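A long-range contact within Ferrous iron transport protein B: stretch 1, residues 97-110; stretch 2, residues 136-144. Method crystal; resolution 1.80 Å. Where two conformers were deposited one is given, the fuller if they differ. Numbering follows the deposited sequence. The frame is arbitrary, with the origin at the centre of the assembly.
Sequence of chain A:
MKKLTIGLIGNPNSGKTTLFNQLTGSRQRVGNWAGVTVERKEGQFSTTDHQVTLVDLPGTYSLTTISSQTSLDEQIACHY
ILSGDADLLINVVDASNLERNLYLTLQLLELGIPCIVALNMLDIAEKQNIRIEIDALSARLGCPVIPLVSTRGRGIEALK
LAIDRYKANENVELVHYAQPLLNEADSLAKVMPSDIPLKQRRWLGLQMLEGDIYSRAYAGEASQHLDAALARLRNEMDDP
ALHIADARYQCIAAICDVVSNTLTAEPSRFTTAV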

# COMPACT_ATOMS: atom_id res chain seq x y z
N ASN A 97 -14.99 5.70 -0.29
CA ASN A 97 -14.66 4.80 -1.38
C ASN A 97 -13.71 3.70 -0.88
O ASN A 97 -12.73 3.33 -1.53
N LEU A 98 -14.07 3.16 0.28
CA LEU A 98 -13.22 2.21 0.97
C LEU A 98 -12.80 1.00 0.15
O LEU A 98 -11.62 0.67 0.11
N GLU A 99 -13.77 0.32 -0.47
CA GLU A 99 -13.52 -0.95 -1.19
C GLU A 99 -12.49 -0.71 -2.30
O GLU A 99 -11.47 -1.40 -2.40
N ARG A 100 -12.71 0.36 -3.06
CA ARG A 100 -11.79 0.78 -4.12
C ARG A 100 -10.42 1.10 -3.56
O ARG A 100 -9.36 0.65 -4.08
N ASN A 101 -10.41 1.91 -2.51
CA ASN A 101 -9.14 2.36 -1.94
C ASN A 101 -8.31 1.25 -1.31
O ASN A 101 -7.06 1.34 -1.25
N LEU A 102 -8.98 0.19 -0.83
CA LEU A 102 -8.27 -0.87 -0.15
C LEU A 102 -7.41 -1.75 -1.09
O LEU A 102 -6.61 -2.57 -0.62
N TYR A 103 -7.61 -1.65 -2.40
CA TYR A 103 -6.78 -2.48 -3.31
C TYR A 103 -5.30 -2.13 -3.10
O TYR A 103 -4.43 -2.99 -2.90
N LEU A 104 -5.01 -0.83 -3.13
CA LEU A 104 -3.66 -0.34 -2.85
C LEU A 104 -3.16 -0.76 -1.46
O LEU A 104 -2.09 -1.28 -1.30
N THR A 105 -3.97 -0.52 -0.44
CA THR A 105 -3.63 -0.91 0.90
C THR A 105 -3.17 -2.38 1.01
O THR A 105 -2.13 -2.68 1.62
N LEU A 106 -3.95 -3.28 0.43
CA LEU A 106 -3.61 -4.70 0.47
C LEU A 106 -2.28 -4.96 -0.20
O LEU A 106 -1.53 -5.79 0.26
N GLN A 107 -1.97 -4.26 -1.30
CA GLN A 107 -0.67 -4.43 -1.94
C GLN A 107 0.46 -4.04 -1.01
O GLN A 107 1.46 -4.75 -0.93
N LEU A 108 0.32 -2.92 -0.31
CA LEU A 108 1.33 -2.43 0.64
C LEU A 108 1.53 -3.44 1.75
O LEU A 108 2.65 -3.75 2.10
N LEU A 109 0.43 -3.97 2.27
CA LEU A 109 0.49 -4.92 3.39
C LEU A 109 1.14 -6.25 2.96
O LEU A 109 1.89 -6.86 3.73
N GLU A 110 0.85 -6.68 1.75
CA GLU A 110 1.46 -7.89 1.21
C GLU A 110 2.98 -7.77 1.01
O GLU A 110 3.71 -8.77 1.12
N ALA A 136 -12.34 -2.94 13.83
CA ALA A 136 -12.59 -4.08 12.98
C ALA A 136 -11.70 -4.04 11.71
O ALA A 136 -11.13 -5.05 11.28
N LEU A 137 -11.57 -2.87 11.10
CA LEU A 137 -10.69 -2.74 9.95
C LEU A 137 -9.20 -2.95 10.33
O LEU A 137 -8.48 -3.69 9.64
N SER A 138 -8.74 -2.31 11.39
CA SER A 138 -7.36 -2.44 11.83
C SER A 138 -7.01 -3.91 12.08
O SER A 138 -5.95 -4.39 11.67
N ALA A 139 -7.91 -4.61 12.77
CA ALA A 139 -7.77 -6.05 13.02
C ALA A 139 -7.56 -6.90 11.76
O ALA A 139 -6.82 -7.89 11.82
N ARG A 140 -8.28 -6.58 10.68
CA ARG A 140 -8.23 -7.35 9.43
C ARG A 140 -7.00 -7.00 8.56
O ARG A 140 -6.50 -7.85 7.80
N LEU A 141 -6.56 -5.76 8.67
CA LEU A 141 -5.38 -5.26 7.98
C LEU A 141 -4.08 -5.60 8.67
O LEU A 141 -3.06 -5.78 8.00
N GLY A 142 -4.10 -5.69 10.00
CA GLY A 142 -2.92 -5.87 10.79
C GLY A 142 -2.07 -4.62 10.95
O GLY A 142 -0.87 -4.71 11.21
N CYS A 143 -2.68 -3.46 10.76
CA CYS A 143 -2.00 -2.21 10.95
C CYS A 143 -2.95 -1.18 11.56
O CYS A 143 -4.19 -1.34 11.48
N PRO A 144 -2.39 -0.13 12.22
CA PRO A 144 -3.20 0.94 12.78
C PRO A 144 -4.08 1.63 11.75
O PRO A 144 -3.69 1.83 10.58

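The helix of residues 98–110 meets the end of the helix 136–141 and the turn after it through an apolar seam; no hydrogen bond crosses it. The two axes approach no closer than 12.3 Å, at 42° between their N-to-C directions, and side chains, mostly leucine, span the space between them.

Asn97, at the N-cap position, lies out of reach. Leu98 points toward stretch 2 in the t rotamer (chi2 p), and its CD1 lies 4.3 Å from CD2 of Leu137, itself t, p and also directed inward. Glu99 and Arg100 are exposed and take no part, as suits charged groups. Asn101 is also out of reach; its ND2 gives a weak hydrogen bond to the O of Asn97 (2.9 Å).

One turn on, Leu102 (m, t) points inward and bridges two partners: its CD1 is 4.3 Å from CD1 of Leu137, and its CD2 is 4.4 Å from CD1 of Leu141. Thr105, chi1 m, serves two roles. Its CG2 packs 4.3 Å from CD1 of Leu141, while its OG1 donates a weak bond to the O of Asn101 (3.3 Å) and is also hydrogen-bonded elsewhere in the structure, so the buried hydroxyl is satisfied while the methyl faces Leu141.

Leu106 starts sideways, with chi1 between wells at -97°, yet its end comes nearer and CD1 reaches 4.0 Å from CD2 of Leu141. Leu109 (m, t) points inward and buries more area than any other residue of stretch 1. Its CD1 sits 3.7 Å from CD2 of Leu141 and 3.5 Å from that residue's O, while its CD2 lies 4.0 Å from SG of Cys143, whose p rotamer accompanies a CB directed inward.

Leu141 (m, t) thus touches four residues. Just beyond it, Gly142 takes positive phi, which favours glycine, and leads the chain to Cys143.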

# COMPACT_ATOMS: atom_id res chain seq x y z
CB ASN A 97 -14.06 5.56 -2.57
CG ASN A 97 -15.09 6.48 -3.25
OD1 ASN A 97 -16.03 6.00 -3.94
ND2 ASN A 97 -14.92 7.80 -3.07
CB LEU A 98 -13.94 1.75 2.25
CG LEU A 98 -13.10 0.87 3.17
CD1 LEU A 98 -11.82 1.55 3.65
CD2 LEU A 98 -13.98 0.39 4.34
CB GLU A 99 -14.82 -1.60 -1.71
CG GLU A 99 -14.60 -2.96 -2.40
CD GLU A 99 -15.79 -3.93 -2.34
OE1 GLU A 99 -16.85 -3.61 -1.74
OE2 GLU A 99 -15.65 -5.03 -2.91
CB ARG A 100 -12.33 2.04 -4.84
CG ARG A 100 -11.36 2.58 -5.92
CD ARG A 100 -12.03 3.55 -6.85
NE ARG A 100 -11.27 3.74 -8.09
CZ ARG A 100 -11.83 3.88 -9.31
NH1 ARG A 100 -13.15 3.79 -9.49
NH2 ARG A 100 -11.05 4.08 -10.37
CB ASN A 101 -9.34 3.47 -0.89
CG ASN A 101 -9.57 4.85 -1.51
OD1 ASN A 101 -8.87 5.80 -1.16
ND2 ASN A 101 -10.54 4.97 -2.44
CB LEU A 102 -9.23 -1.74 0.68
CG LEU A 102 -9.66 -1.14 2.04
CD1 LEU A 102 -10.70 -2.10 2.71
CD2 LEU A 102 -8.45 -0.87 2.93
CB TYR A 103 -7.21 -2.34 -4.74
CG TYR A 103 -6.58 -3.38 -5.63
CD1 TYR A 103 -7.13 -4.64 -5.73
CD2 TYR A 103 -5.40 -3.11 -6.34
CE1 TYR A 103 -6.55 -5.61 -6.51
CE2 TYR A 103 -4.81 -4.07 -7.14
CZ TYR A 103 -5.40 -5.34 -7.20
OH TYR A 103 -4.85 -6.31 -7.98
CB LEU A 104 -3.63 1.18 -2.95
CG LEU A 104 -2.27 1.85 -2.71
CD1 LEU A 104 -1.14 1.35 -3.64
CD2 LEU A 104 -2.45 3.41 -2.87
CB THR A 105 -4.82 -0.67 1.85
OG1 THR A 105 -5.45 0.60 1.58
CG2 THR A 105 -4.33 -0.76 3.29
CB LEU A 106 -4.69 -5.59 -0.09
CG LEU A 106 -5.60 -6.18 1.01
CD1 LEU A 106 -6.18 -5.13 1.90
CD2 LEU A 106 -6.72 -7.09 0.37
CB GLN A 107 -0.58 -3.64 -3.26
CG GLN A 107 -1.59 -4.07 -4.31
CD GLN A 107 -0.96 -4.38 -5.69
OE1 GLN A 107 -0.73 -3.48 -6.51
NE2 GLN A 107 -0.69 -5.66 -5.93
CB LEU A 108 0.95 -1.10 1.27
CG LEU A 108 0.70 0.02 0.29
CD1 LEU A 108 0.21 1.17 1.08
CD2 LEU A 108 2.00 0.31 -0.45
CB LEU A 109 -0.95 -5.13 3.92
CG LEU A 109 -1.57 -3.90 4.59
CD1 LEU A 109 -3.06 -4.14 4.92
CD2 LEU A 109 -0.77 -3.52 5.81
CB GLU A 110 0.82 -8.30 -0.10
CG GLU A 110 -0.55 -8.83 0.03
CD GLU A 110 -0.95 -9.62 -1.18
OE1 GLU A 110 -1.03 -9.04 -2.30
OE2 GLU A 110 -1.14 -10.82 -1.02
CB ALA A 136 -14.07 -4.16 12.59
CB LEU A 137 -10.84 -1.35 9.33
CG LEU A 137 -10.08 -1.11 8.06
CD1 LEU A 137 -10.26 -2.12 6.99
CD2 LEU A 137 -10.45 0.31 7.56
CB SER A 138 -7.11 -1.64 13.12
OG SER A 138 -5.76 -1.78 13.55
CB ALA A 139 -8.99 -6.58 13.79
CB ARG A 140 -9.53 -7.18 8.64
CG ARG A 140 -10.69 -8.02 9.25
CD ARG A 140 -12.11 -7.53 8.83
NE ARG A 140 -13.07 -8.41 9.45
CZ ARG A 140 -13.38 -8.41 10.75
NH1 ARG A 140 -12.85 -7.53 11.61
NH2 ARG A 140 -14.24 -9.29 11.21
CB LEU A 141 -5.46 -3.75 7.82
CG LEU A 141 -6.65 -3.27 6.99
CD1 LEU A 141 -6.52 -1.71 6.84
CD2 LEU A 141 -6.73 -3.98 5.64
CB CYS A 143 -1.38 -1.70 9.64
SG CYS A 143 -2.57 -1.10 8.43
CB PRO A 144 -2.15 1.93 13.30
CG PRO A 144 -0.88 1.15 13.43
CD PRO A 144 -0.95 0.08 12.45